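Local coordinates for protein 3-hydroxyacyl-CoA dehydrogenase (Archaeoglobus fulgidus, PDB 1ZEJ) that probably binds NAD(+) and oxidises a hydroxyl group, either of a 3-hydroxyacyl-CoA or of L-gulonate, working as a homodimer, at residues 66-71 and 92-97; 189-192 and 196-199; 208-213 and 285-290. One frame throughout, in Å; residues are numbered along the deposited sequence. Where two conformers were deposited one is given.

In the fold
Followed from the N terminus, the chain closes three separate loops in series, with none enclosing or crossing another. Contact 1 (66-71 with 92-97) closes the first, within the NAD-binding domain, by bringing the loop after strand 62-65 back against helix 85-96. Contact 2 (189-192 with 196-199) is a tight turn between helices 175-193 and 197-224 of the C-terminal, all-helical part. Contact 3 (208-213 with 285-290) opens farther along helix 197-224 and closes the widest loop, joining that helix to helix 275-290. Contacts 2 and 3 both touch the second subunit, whereas contact 1 lies with its centre about 45 Å from that of contact 3.

Contact 1 of 3, residues 66-71 and 92-97; sequences TTLEKV and LREVER
Leu-68 lays one methyl across the side chain of Glu-94: CD1 of Leu-68 sits 3.4 Å from CD of Glu-94 and almost as close to its CG, the two side chains crossing at about a right angle. The leucine therefore meets the methylene and carboxylate carbon of an acid, and no hydrogen bond joins the segments. Glu-94 gets there by an extended chain, with CG anti to the backbone N (chi1 180°), which carries the carboxylate out from the helix toward the loop. Deeper in, two valines complete the contact branch against branch. CG1 of Val-71 rests 3.9 Å from CG1 of Val-95, while the CG2 methyls of the same two residues lie 4.1 Å apart; Val-95 was modelled in two conformers, so this detail holds for one of them and is less certain. With Glu-94 cut back to an alanine, the methyl of Leu-68 would probably lose its cover on this side and be freer to turn.

Bonds within the loop give it its shape. A type I beta turn runs from Leu-68 to Val-71, closed by the bond from Val-71 N to Leu-68 O (3.0 Å), and it puts both apolar side chains on the helix side. From just before the turn, OG1 of Thr-67 reaches into it to donate to OE1 of Glu-69 at 2.7 Å, on the syn side of the carboxylate.

Around this pair of segments, Leu-68 and Val-71 also rest on Phe-16 of strand 14-18, and Val-95 touches Ile-18 of that strand and Leu-103 of strand 103-105. The contact thus joins the loop between strands 62-65 and 76-79 to helix 85-96, over the parallel strands of the Rossmann-type sheet.

Contact 2 of 3, residues 189-192 and 196-199; sequences RMIE and RAED
Ile-191 and Ala-197 carry this contact, in which a single methyl meets the first turn of a new helix. CD1 of Ile-191 lies 3.9 Å from CA of Ala-197, equally near the backbone N of that alanine, and 4.2 Å from its CB. The isoleucine thus touches backbone and side chain together. Its CG1 branch stands beside the backbone N (chi1 -66°), and a second turn of similar size about chi2 brings CD1 across to the alanine. Because Ala-197 has no side chain beyond CB, the methyl can approach the backbone itself, and it also comes within 4.5 Å of the carbonyl C of Arg-196.

Arg-196 adds little buried surface. It occupies the N-cap position, and its O accepts a weak bond from Asp-199 N at 3.0 Å. Its side chain starts off away from the preceding helix, and NE forms a salt bridge to OE1 of Glu-198 at 3.2 Å. This bond is bent, with an N-H...acceptor angle of 144°, and the nitrogen approaches from above the carboxylate plane, 69° out of it. The pair links the N-cap residue to the first turn of the helix and takes no part in the contact with Ile-191.

The second subunit packs on the same region: its Ile-268 touches Ala-197, its Tyr-269 touches Glu-198, and its Phe-179 touches Met-190, a selenomethionine. The arrangement is one of two consecutive helices, 175-193 and 197-224, joined by a short connection within the helical C-terminal domain through which this family of dehydrogenases forms dimers.

Contact 3 of 3, residues 208-213 and 285-290; sequences LGLLYT and KLLRFL
Leu-210 reaches into a group of three leucines: Leu-286 and Leu-287, and Leu-290 one turn further along the facing helix. Its CG lies beside the backbone N (chi1 -86°), and chi2 of 72° spreads the two methyls to different partners. CD2 meets CD2 of Leu-287 at 3.3 Å, tighter than usual van der Waals contact, the side chains crossing at about a right angle. CD1 instead faces CD1 of Leu-290 tip to tip at 3.9 Å. From a third side, CD2 of Leu-286 comes to 3.7 Å from CG of Leu-210; Leu-286 has CG anti to its backbone N, unlike Leu-287 and Leu-290.

One turn on, OG1 of Thr-213 folds back to donate to O of Gly-209 at 2.6 Å, on the opposite face of that carbonyl from the helical N-H of Thr-213. This satisfies the hydroxyl beside the dimer interface, where Thr-213 of the second subunit packs on Leu-210 and its Phe-289 stacks on Phe-289 of this chain. The axes of segments 208-213 and 285-290 approach to 11.4 Å with N-to-C directions at 128°, a leucine-lined helix crossing in the helical C-terminal part of the dehydrogenase, set against the dimer interface.

Contact 1 of 3, residues 66-71 and 92-97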
ATOM      1  N   THR A  66     -37.193  17.112  -2.779  1.00 25.16           N
ATOM      2  CA  THR A  66     -37.259  16.333  -3.998  1.00 25.56           C
ATOM      3  C   THR A  66     -37.095  17.160  -5.250  1.00 26.33           C
ATOM      4  O   THR A  66     -37.030  16.579  -6.339  1.00 25.53           O
ATOM      5  CB  THR A  66     -38.610  15.602  -4.116  1.00 26.10           C
ATOM      6  OG1 THR A  66     -39.687  16.551  -3.973  1.00 24.68           O
ATOM      7  CG2 THR A  66     -38.749  14.561  -3.011  1.00 27.36           C
ATOM      8  N   THR A  67     -36.993  18.490  -5.116  1.00 25.70           N
ATOM      9  CA  THR A  67     -36.930  19.377  -6.271  1.00 25.87           C
ATOM     10  C   THR A  67     -35.620  20.206  -6.344  1.00 26.19           C
ATOM     11  O   THR A  67     -34.777  20.174  -5.434  1.00 26.16           O
ATOM     12  CB  THR A  67     -38.202  20.287  -6.292  1.00 26.13           C
ATOM     13  OG1 THR A  67     -38.358  20.918  -5.022  1.00 27.17           O
ATOM     14  CG2 THR A  67     -39.423  19.431  -6.569  1.00 25.43           C
ATOM     15  N   LEU A  68     -35.486  20.976  -7.422  1.00 25.91           N
ATOM     16  CA  LEU A  68     -34.226  21.613  -7.785  1.00 26.49           C
ATOM     17  C   LEU A  68     -34.232  23.120  -7.667  1.00 26.50           C
ATOM     18  O   LEU A  68     -33.262  23.779  -8.108  1.00 27.22           O
ATOM     19  CB  LEU A  68     -33.898  21.256  -9.230  1.00 27.03           C
ATOM     20  CG  LEU A  68     -33.639  19.759  -9.517  1.00 29.76           C
ATOM     21  CD1 LEU A  68     -33.265  19.635 -10.993  1.00 32.88           C
ATOM     22  CD2 LEU A  68     -32.589  19.115  -8.619  1.00 30.49           C
ATOM     23  N   GLU A  69     -35.264  23.681  -7.057  1.00 27.10           N
ATOM     24  CA  GLU A  69     -35.374  25.133  -7.028  1.00 28.00           C
ATOM     25  C   GLU A  69     -34.251  25.822  -6.266  1.00 28.60           C
ATOM     26  O   GLU A  69     -33.959  26.979  -6.544  1.00 30.82           O
ATOM     27  CB  GLU A  69     -36.713  25.617  -6.570  1.00 29.29           C
ATOM     28  CG  GLU A  69     -37.047  25.635  -5.079  1.00 29.80           C
ATOM     29  CD  GLU A  69     -37.372  24.281  -4.528  1.00 32.14           C
ATOM     30  OE1 GLU A  69     -37.188  23.287  -5.262  1.00 31.90           O
ATOM     31  OE2 GLU A  69     -37.802  24.220  -3.354  1.00 30.32           O
ATOM     32  N   LYS A  70     -33.650  25.135  -5.309  1.00 26.58           N
ATOM     33  CA  LYS A  70     -32.577  25.740  -4.507  1.00 28.06           C
ATOM     34  C   LYS A  70     -31.195  25.638  -5.202  1.00 27.52           C
ATOM     35  O   LYS A  70     -30.220  26.285  -4.738  1.00 27.84           O
ATOM     36  CB  LYS A  70     -32.512  25.136  -3.101  1.00 28.17           C
ATOM     37  CG  LYS A  70     -33.762  25.241  -2.235  1.00 32.38           C
ATOM     38  CD  LYS A  70     -33.983  26.630  -1.768  1.00 36.21           C
ATOM     39  CE  LYS A  70     -35.219  26.783  -0.826  1.00 36.14           C
ATOM     40  NZ  LYS A  70     -34.937  26.491   0.605  1.00 37.65           N
ATOM     41  N   VAL A  71     -31.112  24.916  -6.323  1.00 26.99           N
ATOM     42  CA  VAL A  71     -29.829  24.781  -7.066  1.00 28.56           C
ATOM     43  C   VAL A  71     -29.242  26.160  -7.427  1.00 29.77           C
ATOM     44  O   VAL A  71     -28.065  26.390  -7.271  1.00 28.52           O
ATOM     45  CB  VAL A  71     -29.989  23.967  -8.385  1.00 28.77           C
ATOM     46  CG1 VAL A  71     -28.797  24.162  -9.326  1.00 31.82           C
ATOM     47  CG2 VAL A  71     -30.149  22.518  -8.044  1.00 29.61           C
ATOM     48  N   LEU A  92     -26.969  15.961 -14.608  1.00 28.91           N
ATOM     49  CA  LEU A  92     -26.055  17.095 -14.760  1.00 29.60           C
ATOM     50  C   LEU A  92     -26.511  18.103 -15.823  1.00 29.91           C
ATOM     51  O   LEU A  92     -26.391  19.312 -15.642  1.00 28.65           O
ATOM     52  CB  LEU A  92     -24.642  16.590 -15.062  1.00 30.05           C
ATOM     53  CG  LEU A  92     -23.986  15.869 -13.876  1.00 30.46           C
ATOM     54  CD1 LEU A  92     -22.821  15.011 -14.343  1.00 32.79           C
ATOM     55  CD2 LEU A  92     -23.511  16.850 -12.851  1.00 31.76           C
ATOM     56  N   ARG A  93     -27.030  17.602 -16.943  1.00 30.14           N
ATOM     57  CA  ARG A  93     -27.595  18.477 -17.955  1.00 30.31           C
ATOM     58  C   ARG A  93     -28.786  19.301 -17.415  1.00 31.22           C
ATOM     59  O   ARG A  93     -28.949  20.446 -17.809  1.00 31.06           O
ATOM     60  CB  ARG A  93     -27.987  17.711 -19.216  1.00 30.88           C
ATOM     61  CG  ARG A  93     -26.776  17.327 -20.051  1.00 30.38           C
ATOM     62  CD  ARG A  93     -27.211  16.617 -21.291  1.00 33.97           C
ATOM     63  NE  ARG A  93     -27.893  17.536 -22.198  1.00 36.98           N
ATOM     64  CZ  ARG A  93     -27.306  18.475 -22.945  1.00 36.19           C
ATOM     65  NH1 ARG A  93     -25.993  18.667 -22.927  1.00 35.74           N
ATOM     66  NH2 ARG A  93     -28.051  19.216 -23.758  1.00 38.54           N
ATOM     67  N   GLU A  94     -29.587  18.728 -16.522  1.00 30.67           N
ATOM     68  CA  GLU A  94     -30.665  19.448 -15.898  1.00 31.98           C
ATOM     69  C   GLU A  94     -30.153  20.559 -14.993  1.00 31.29           C
ATOM     70  O   GLU A  94     -30.586  21.732 -15.092  1.00 30.73           O
ATOM     71  CB  GLU A  94     -31.498  18.466 -15.093  1.00 32.25           C
ATOM     72  CG  GLU A  94     -32.641  19.043 -14.385  1.00 34.94           C
ATOM     73  CD  GLU A  94     -33.636  17.949 -13.965  1.00 36.62           C
ATOM     74  OE1 GLU A  94     -33.193  16.798 -13.663  1.00 38.91           O
ATOM     75  OE2 GLU A  94     -34.840  18.253 -13.950  1.00 41.54           O
ATOM     76  N   VAL A  95     -29.190  20.217 -14.130  1.00 30.26           N
ATOM     77  CA  VAL A  95     -28.673  21.208 -13.193  1.00 30.09           C
ATOM     78  C   VAL A  95     -27.865  22.301 -13.876  1.00 29.89           C
ATOM     79  O   VAL A  95     -27.881  23.440 -13.441  1.00 29.64           O
ATOM     80  CB  VAL A  95     -27.896  20.515 -12.032  0.50 30.57           C
ATOM     81  CG1 VAL A  95     -26.903  21.434 -11.395  0.50 31.39           C
ATOM     82  CG2 VAL A  95     -28.886  20.034 -11.002  0.50 31.67           C
ATOM     83  N   GLU A  96     -27.198  22.002 -14.984  1.00 30.81           N
ATOM     84  CA  GLU A  96     -26.347  23.029 -15.620  1.00 32.67           C
ATOM     85  C   GLU A  96     -27.130  24.192 -16.191  1.00 32.78           C
ATOM     86  O   GLU A  96     -26.611  25.287 -16.263  1.00 34.10           O
ATOM     87  CB  GLU A  96     -25.346  22.418 -16.649  1.00 33.26           C
ATOM     88  CG  GLU A  96     -25.921  21.932 -17.905  1.00 35.21           C
ATOM     89  CD  GLU A  96     -24.835  21.452 -18.922  1.00 35.32           C
ATOM     90  OE1 GLU A  96     -23.655  21.894 -18.836  1.00 36.02           O
ATOM     91  OE2 GLU A  96     -25.219  20.646 -19.801  1.00 34.58           O
ATOM     92  N   ARG A  97     -28.397  23.976 -16.527  1.00 32.56           N
ATOM     93  CA  ARG A  97     -29.275  25.046 -16.940  1.00 34.00           C
ATOM     94  C   ARG A  97     -29.696  25.994 -15.821  1.00 32.97           C
ATOM     95  O   ARG A  97     -30.160  27.115 -16.114  1.00 32.70           O
ATOM     96  CB  ARG A  97     -30.537  24.466 -17.585  0.50 33.94           C
ATOM     97  CG  ARG A  97     -30.250  23.571 -18.790  0.50 35.58           C
ATOM     98  CD  ARG A  97     -31.511  23.275 -19.610  0.50 35.46           C
ATOM     99  NE  ARG A  97     -32.404  22.320 -18.946  0.50 36.50           N
ATOM    100  CZ  ARG A  97     -32.356  20.988 -19.055  0.50 36.04           C
ATOM    101  NH1 ARG A  97     -31.434  20.374 -19.800  0.50 37.16           N
ATOM    102  NH2 ARG A  97     -33.242  20.252 -18.391  0.50 34.61           N
TER

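Contact 2 of 3, residues 189-192 and 196-199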
ATOM      1  N   ARG A 189      -2.207 -12.328  -9.947  1.00 29.98           N
ATOM      2  CA  ARG A 189      -1.149 -13.201 -10.408  1.00 30.87           C
ATOM      3  C   ARG A 189      -0.753 -14.153  -9.272  1.00 29.32           C
ATOM      4  O   ARG A 189      -0.647 -15.351  -9.468  1.00 27.98           O
ATOM      5  CB  ARG A 189       0.087 -12.378 -10.902  1.00 30.65           C
ATOM      6  CG  ARG A 189      -0.122 -11.653 -12.252  1.00 33.77           C
ATOM      7  CD  ARG A 189       0.850 -10.481 -12.471  1.00 38.66           C
ATOM      8  NE  ARG A 189       0.351  -9.638 -13.551  1.00 45.91           N
ATOM      9  CZ  ARG A 189       0.161  -8.318 -13.522  1.00 46.67           C
ATOM     10  NH1 ARG A 189       0.513  -7.524 -12.478  1.00 47.34           N
ATOM     11  NH2 ARG A 189      -0.335  -7.770 -14.611  1.00 48.49           N
HETATM   12  N   MSE A 190      -0.551 -13.613  -8.081  1.00 29.04           N
HETATM   13  CA  MSE A 190      -0.143 -14.412  -6.935  1.00 29.48           C
HETATM   14  C   MSE A 190      -1.204 -15.445  -6.611  1.00 28.50           C
HETATM   15  O   MSE A 190      -0.891 -16.589  -6.401  1.00 29.03           O
HETATM   16  CB  MSE A 190       0.109 -13.516  -5.713  1.00 29.63           C
HETATM   17  CG  MSE A 190       1.304 -12.617  -5.906  1.00 30.33           C
HETATM   18 SE   MSE A 190       1.317 -11.262  -4.519  1.00 33.06          SE
HETATM   19  CE  MSE A 190       3.069 -10.375  -5.083  1.00 31.20           C
ATOM     20  N   ILE A 191      -2.477 -15.048  -6.620  1.00 29.11           N
ATOM     21  CA  ILE A 191      -3.597 -15.980  -6.378  1.00 28.92           C
ATOM     22  C   ILE A 191      -3.603 -17.136  -7.388  1.00 28.10           C
ATOM     23  O   ILE A 191      -3.704 -18.283  -6.996  1.00 26.37           O
ATOM     24  CB  ILE A 191      -4.996 -15.259  -6.392  1.00 28.33           C
ATOM     25  CG1 ILE A 191      -5.114 -14.273  -5.216  1.00 31.27           C
ATOM     26  CG2 ILE A 191      -6.143 -16.262  -6.326  1.00 29.03           C
ATOM     27  CD1 ILE A 191      -5.205 -14.947  -3.879  1.00 34.54           C
ATOM     28  N   GLU A 192      -3.465 -16.807  -8.678  1.00 27.66           N
ATOM     29  CA  GLU A 192      -3.418 -17.822  -9.718  1.00 27.73           C
ATOM     30  C   GLU A 192      -2.218 -18.775  -9.546  1.00 26.77           C
ATOM     31  O   GLU A 192      -2.323 -19.931  -9.908  1.00 26.07           O
ATOM     32  CB  GLU A 192      -3.390 -17.192 -11.106  1.00 27.68           C
ATOM     33  CG  GLU A 192      -4.652 -16.475 -11.447  1.00 30.77           C
ATOM     34  N   ARG A 196      -1.780 -17.981  -0.901  1.00 28.51           N
ATOM     35  CA  ARG A 196      -3.015 -17.781  -0.133  1.00 30.94           C
ATOM     36  C   ARG A 196      -3.355 -16.320  -0.020  1.00 29.48           C
ATOM     37  O   ARG A 196      -2.472 -15.492   0.171  1.00 31.11           O
ATOM     38  CB  ARG A 196      -2.886 -18.199   1.318  1.00 31.80           C
ATOM     39  CG  ARG A 196      -2.675 -19.531   1.632  1.00 38.26           C
ATOM     40  CD  ARG A 196      -2.768 -19.666   3.177  1.00 43.46           C
ATOM     41  NE  ARG A 196      -4.136 -19.486   3.679  1.00 45.98           N
ATOM     42  CZ  ARG A 196      -4.606 -20.039   4.799  1.00 48.86           C
ATOM     43  NH1 ARG A 196      -3.840 -20.827   5.547  1.00 50.17           N
ATOM     44  NH2 ARG A 196      -5.860 -19.834   5.165  1.00 49.89           N
ATOM     45  N   ALA A 197      -4.642 -15.997  -0.120  1.00 28.82           N
ATOM     46  CA  ALA A 197      -5.115 -14.619   0.034  1.00 28.65           C
ATOM     47  C   ALA A 197      -4.607 -13.970   1.324  1.00 27.73           C
ATOM     48  O   ALA A 197      -4.159 -12.823   1.334  1.00 25.96           O
ATOM     49  CB  ALA A 197      -6.656 -14.631   0.008  1.00 29.41           C
ATOM     50  N   GLU A 198      -4.690 -14.721   2.413  1.00 29.30           N
ATOM     51  CA  GLU A 198      -4.248 -14.253   3.725  1.00 31.08           C
ATOM     52  C   GLU A 198      -2.809 -13.802   3.697  1.00 30.31           C
ATOM     53  O   GLU A 198      -2.466 -12.835   4.344  1.00 29.28           O
ATOM     54  CB  GLU A 198      -4.416 -15.327   4.787  1.00 32.72           C
ATOM     55  CG  GLU A 198      -5.852 -15.532   5.210  1.00 37.46           C
ATOM     56  CD  GLU A 198      -6.635 -16.586   4.374  1.00 42.90           C
ATOM     57  OE1 GLU A 198      -6.168 -16.989   3.256  1.00 38.10           O
ATOM     58  OE2 GLU A 198      -7.722 -16.984   4.894  1.00 42.27           O
ATOM     59  N   ASP A 199      -1.963 -14.518   2.966  1.00 30.70           N
ATOM     60  CA  ASP A 199      -0.543 -14.155   2.817  1.00 30.68           C
ATOM     61  C   ASP A 199      -0.302 -12.929   1.950  1.00 31.04           C
ATOM     62  O   ASP A 199       0.578 -12.121   2.253  1.00 30.78           O
ATOM     63  CB  ASP A 199       0.260 -15.338   2.287  1.00 29.97           C
ATOM     64  CG  ASP A 199       0.456 -16.394   3.339  1.00 32.08           C
ATOM     65  OD1 ASP A 199       0.185 -16.107   4.518  1.00 33.90           O
ATOM     66  OD2 ASP A 199       0.838 -17.482   2.961  1.00 32.29           O
TER

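Contact 3 of 3, residues 208-213 and 285-290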
ATOM      1  N   LEU A 208       4.151  -3.539   4.226  1.00 29.78           N
ATOM      2  CA  LEU A 208       4.110  -2.517   3.205  1.00 31.25           C
ATOM      3  C   LEU A 208       3.124  -1.432   3.489  1.00 29.69           C
ATOM      4  O   LEU A 208       3.353  -0.273   3.145  1.00 29.82           O
ATOM      5  CB  LEU A 208       3.814  -3.087   1.813  1.00 31.94           C
ATOM      6  CG  LEU A 208       5.015  -3.454   0.947  1.00 37.31           C
ATOM      7  CD1 LEU A 208       4.504  -3.644  -0.490  1.00 39.34           C
ATOM      8  CD2 LEU A 208       6.166  -2.399   0.965  1.00 35.68           C
ATOM      9  N   GLY A 209       2.017  -1.796   4.130  1.00 28.15           N
ATOM     10  CA  GLY A 209       0.991  -0.790   4.432  1.00 27.23           C
ATOM     11  C   GLY A 209       1.534   0.228   5.432  1.00 26.75           C
ATOM     12  O   GLY A 209       1.226   1.397   5.375  1.00 26.17           O
ATOM     13  N   LEU A 210       2.325  -0.248   6.378  1.00 26.18           N
ATOM     14  CA  LEU A 210       2.920   0.606   7.392  1.00 28.75           C
ATOM     15  C   LEU A 210       3.906   1.599   6.738  1.00 27.71           C
ATOM     16  O   LEU A 210       3.895   2.761   7.050  1.00 26.57           O
ATOM     17  CB  LEU A 210       3.666  -0.233   8.418  1.00 28.22           C
ATOM     18  CG  LEU A 210       2.746  -0.742   9.569  1.00 33.72           C
ATOM     19  CD1 LEU A 210       1.846  -1.783   9.126  1.00 34.88           C
ATOM     20  CD2 LEU A 210       3.589  -1.260  10.765  1.00 33.96           C
ATOM     21  N   LEU A 211       4.791   1.094   5.889  1.00 27.71           N
ATOM     22  CA  LEU A 211       5.753   1.961   5.207  1.00 28.47           C
ATOM     23  C   LEU A 211       5.078   2.978   4.301  1.00 26.75           C
ATOM     24  O   LEU A 211       5.468   4.142   4.264  1.00 27.16           O
ATOM     25  CB  LEU A 211       6.727   1.145   4.368  1.00 28.26           C
ATOM     26  CG  LEU A 211       7.629   0.119   5.081  1.00 31.23           C
ATOM     27  CD1 LEU A 211       8.569  -0.461   4.096  1.00 30.45           C
ATOM     28  CD2 LEU A 211       8.374   0.869   6.163  1.00 31.36           C
ATOM     29  N   TYR A 212       4.079   2.540   3.549  1.00 26.10           N
ATOM     30  CA  TYR A 212       3.419   3.418   2.613  1.00 26.85           C
ATOM     31  C   TYR A 212       2.516   4.419   3.353  1.00 27.24           C
ATOM     32  O   TYR A 212       2.334   5.540   2.899  1.00 27.39           O
ATOM     33  CB  TYR A 212       2.608   2.615   1.585  1.00 27.23           C
ATOM     34  CG  TYR A 212       3.445   1.922   0.514  1.00 28.71           C
ATOM     35  CD1 TYR A 212       4.819   1.818   0.598  1.00 29.62           C
ATOM     36  CD2 TYR A 212       2.812   1.286  -0.550  1.00 30.40           C
ATOM     37  CE1 TYR A 212       5.562   1.100  -0.388  1.00 29.96           C
ATOM     38  CE2 TYR A 212       3.515   0.581  -1.501  1.00 30.71           C
ATOM     39  CZ  TYR A 212       4.869   0.487  -1.438  1.00 30.73           C
ATOM     40  OH  TYR A 212       5.491  -0.178  -2.465  1.00 29.84           O
ATOM     41  N   THR A 213       1.999   4.035   4.522  1.00 26.95           N
ATOM     42  CA  THR A 213       1.247   4.963   5.365  1.00 26.47           C
ATOM     43  C   THR A 213       2.115   6.109   5.868  1.00 27.63           C
ATOM     44  O   THR A 213       1.739   7.267   5.769  1.00 27.32           O
ATOM     45  CB  THR A 213       0.589   4.235   6.550  1.00 26.75           C
ATOM     46  OG1 THR A 213      -0.419   3.356   6.046  1.00 27.47           O
ATOM     47  CG2 THR A 213      -0.025   5.194   7.538  1.00 28.34           C
ATOM     48  N   LYS A 285       6.331   3.370  16.926  1.00 27.37           N
ATOM     49  CA  LYS A 285       5.123   3.938  17.506  1.00 28.75           C
ATOM     50  C   LYS A 285       3.893   3.355  16.850  1.00 27.38           C
ATOM     51  O   LYS A 285       2.937   2.967  17.528  1.00 24.95           O
ATOM     52  CB  LYS A 285       5.135   5.454  17.359  1.00 28.65           C
ATOM     53  CG  LYS A 285       6.187   6.137  18.226  1.00 33.14           C
ATOM     54  CD  LYS A 285       6.491   7.589  17.701  1.00 34.65           C
ATOM     55  CE  LYS A 285       5.259   8.481  17.608  1.00 38.87           C
ATOM     56  NZ  LYS A 285       5.384   9.707  16.681  1.00 40.59           N
ATOM     57  N   LEU A 286       3.939   3.246  15.520  1.00 27.25           N
ATOM     58  CA  LEU A 286       2.820   2.661  14.770  1.00 27.81           C
ATOM     59  C   LEU A 286       2.633   1.189  15.058  1.00 27.66           C
ATOM     60  O   LEU A 286       1.519   0.753  15.260  1.00 28.69           O
ATOM     61  CB  LEU A 286       2.995   2.893  13.269  1.00 28.11           C
ATOM     62  CG  LEU A 286       1.901   2.329  12.347  1.00 29.04           C
ATOM     63  CD1 LEU A 286       0.566   2.912  12.696  1.00 28.37           C
ATOM     64  CD2 LEU A 286       2.250   2.665  10.914  1.00 29.04           C
ATOM     65  N   LEU A 287       3.727   0.423  15.091  1.00 27.85           N
ATOM     66  CA  LEU A 287       3.680  -0.985  15.517  1.00 27.47           C
ATOM     67  C   LEU A 287       3.050  -1.189  16.892  1.00 29.07           C
ATOM     68  O   LEU A 287       2.197  -2.062  17.046  1.00 29.31           O
ATOM     69  CB  LEU A 287       5.076  -1.596  15.494  1.00 27.42           C
ATOM     70  CG  LEU A 287       5.684  -1.754  14.105  1.00 25.81           C
ATOM     71  CD1 LEU A 287       7.163  -2.084  14.232  1.00 28.23           C
ATOM     72  CD2 LEU A 287       4.933  -2.820  13.360  1.00 28.75           C
ATOM     73  N   ARG A 288       3.495  -0.416  17.877  1.00 30.25           N
ATOM     74  CA  ARG A 288       2.915  -0.451  19.220  1.00 31.79           C
ATOM     75  C   ARG A 288       1.398  -0.174  19.179  1.00 31.59           C
ATOM     76  O   ARG A 288       0.599  -0.958  19.715  1.00 31.08           O
ATOM     77  CB  ARG A 288       3.642   0.549  20.115  1.00 31.92           C
ATOM     78  CG  ARG A 288       3.172   0.563  21.585  1.00 33.52           C
ATOM     79  CD  ARG A 288       4.178   1.264  22.496  1.00 37.72           C
ATOM     80  NE  ARG A 288       4.255   2.699  22.189  1.00 45.27           N
ATOM     81  CZ  ARG A 288       5.255   3.322  21.545  1.00 47.83           C
ATOM     82  NH1 ARG A 288       6.344   2.666  21.107  1.00 49.74           N
ATOM     83  NH2 ARG A 288       5.166   4.637  21.355  1.00 47.53           N
ATOM     84  N   PHE A 289       0.998   0.871  18.456  1.00 30.78           N
ATOM     85  CA  PHE A 289      -0.413   1.216  18.346  1.00 30.90           C
ATOM     86  C   PHE A 289      -1.211   0.079  17.740  1.00 30.75           C
ATOM     87  O   PHE A 289      -2.267  -0.272  18.228  1.00 30.67           O
ATOM     88  CB  PHE A 289      -0.611   2.500  17.527  1.00 31.25           C
ATOM     89  CG  PHE A 289      -2.047   2.799  17.249  1.00 32.24           C
ATOM     90  CD1 PHE A 289      -2.851   3.336  18.240  1.00 33.09           C
ATOM     91  CD2 PHE A 289      -2.621   2.469  16.024  1.00 34.67           C
ATOM     92  CE1 PHE A 289      -4.187   3.581  17.991  1.00 33.93           C
ATOM     93  CE2 PHE A 289      -3.963   2.725  15.790  1.00 32.20           C
ATOM     94  CZ  PHE A 289      -4.729   3.245  16.780  1.00 31.31           C
ATOM     95  N   LEU A 290      -0.691  -0.528  16.699  1.00 31.65           N
ATOM     96  CA  LEU A 290      -1.371  -1.630  16.031  1.00 33.81           C
ATOM     97  C   LEU A 290      -1.241  -2.970  16.792  1.00 36.96           C
ATOM     98  O   LEU A 290      -1.862  -3.959  16.392  1.00 37.89           O
ATOM     99  CB  LEU A 290      -0.802  -1.817  14.613  1.00 32.51           C
ATOM    100  CG  LEU A 290      -1.036  -0.680  13.610  1.00 33.84           C
ATOM    101  CD1 LEU A 290      -0.183  -0.875  12.375  1.00 32.72           C
ATOM    102  CD2 LEU A 290      -2.480  -0.552  13.240  1.00 33.64           C
TER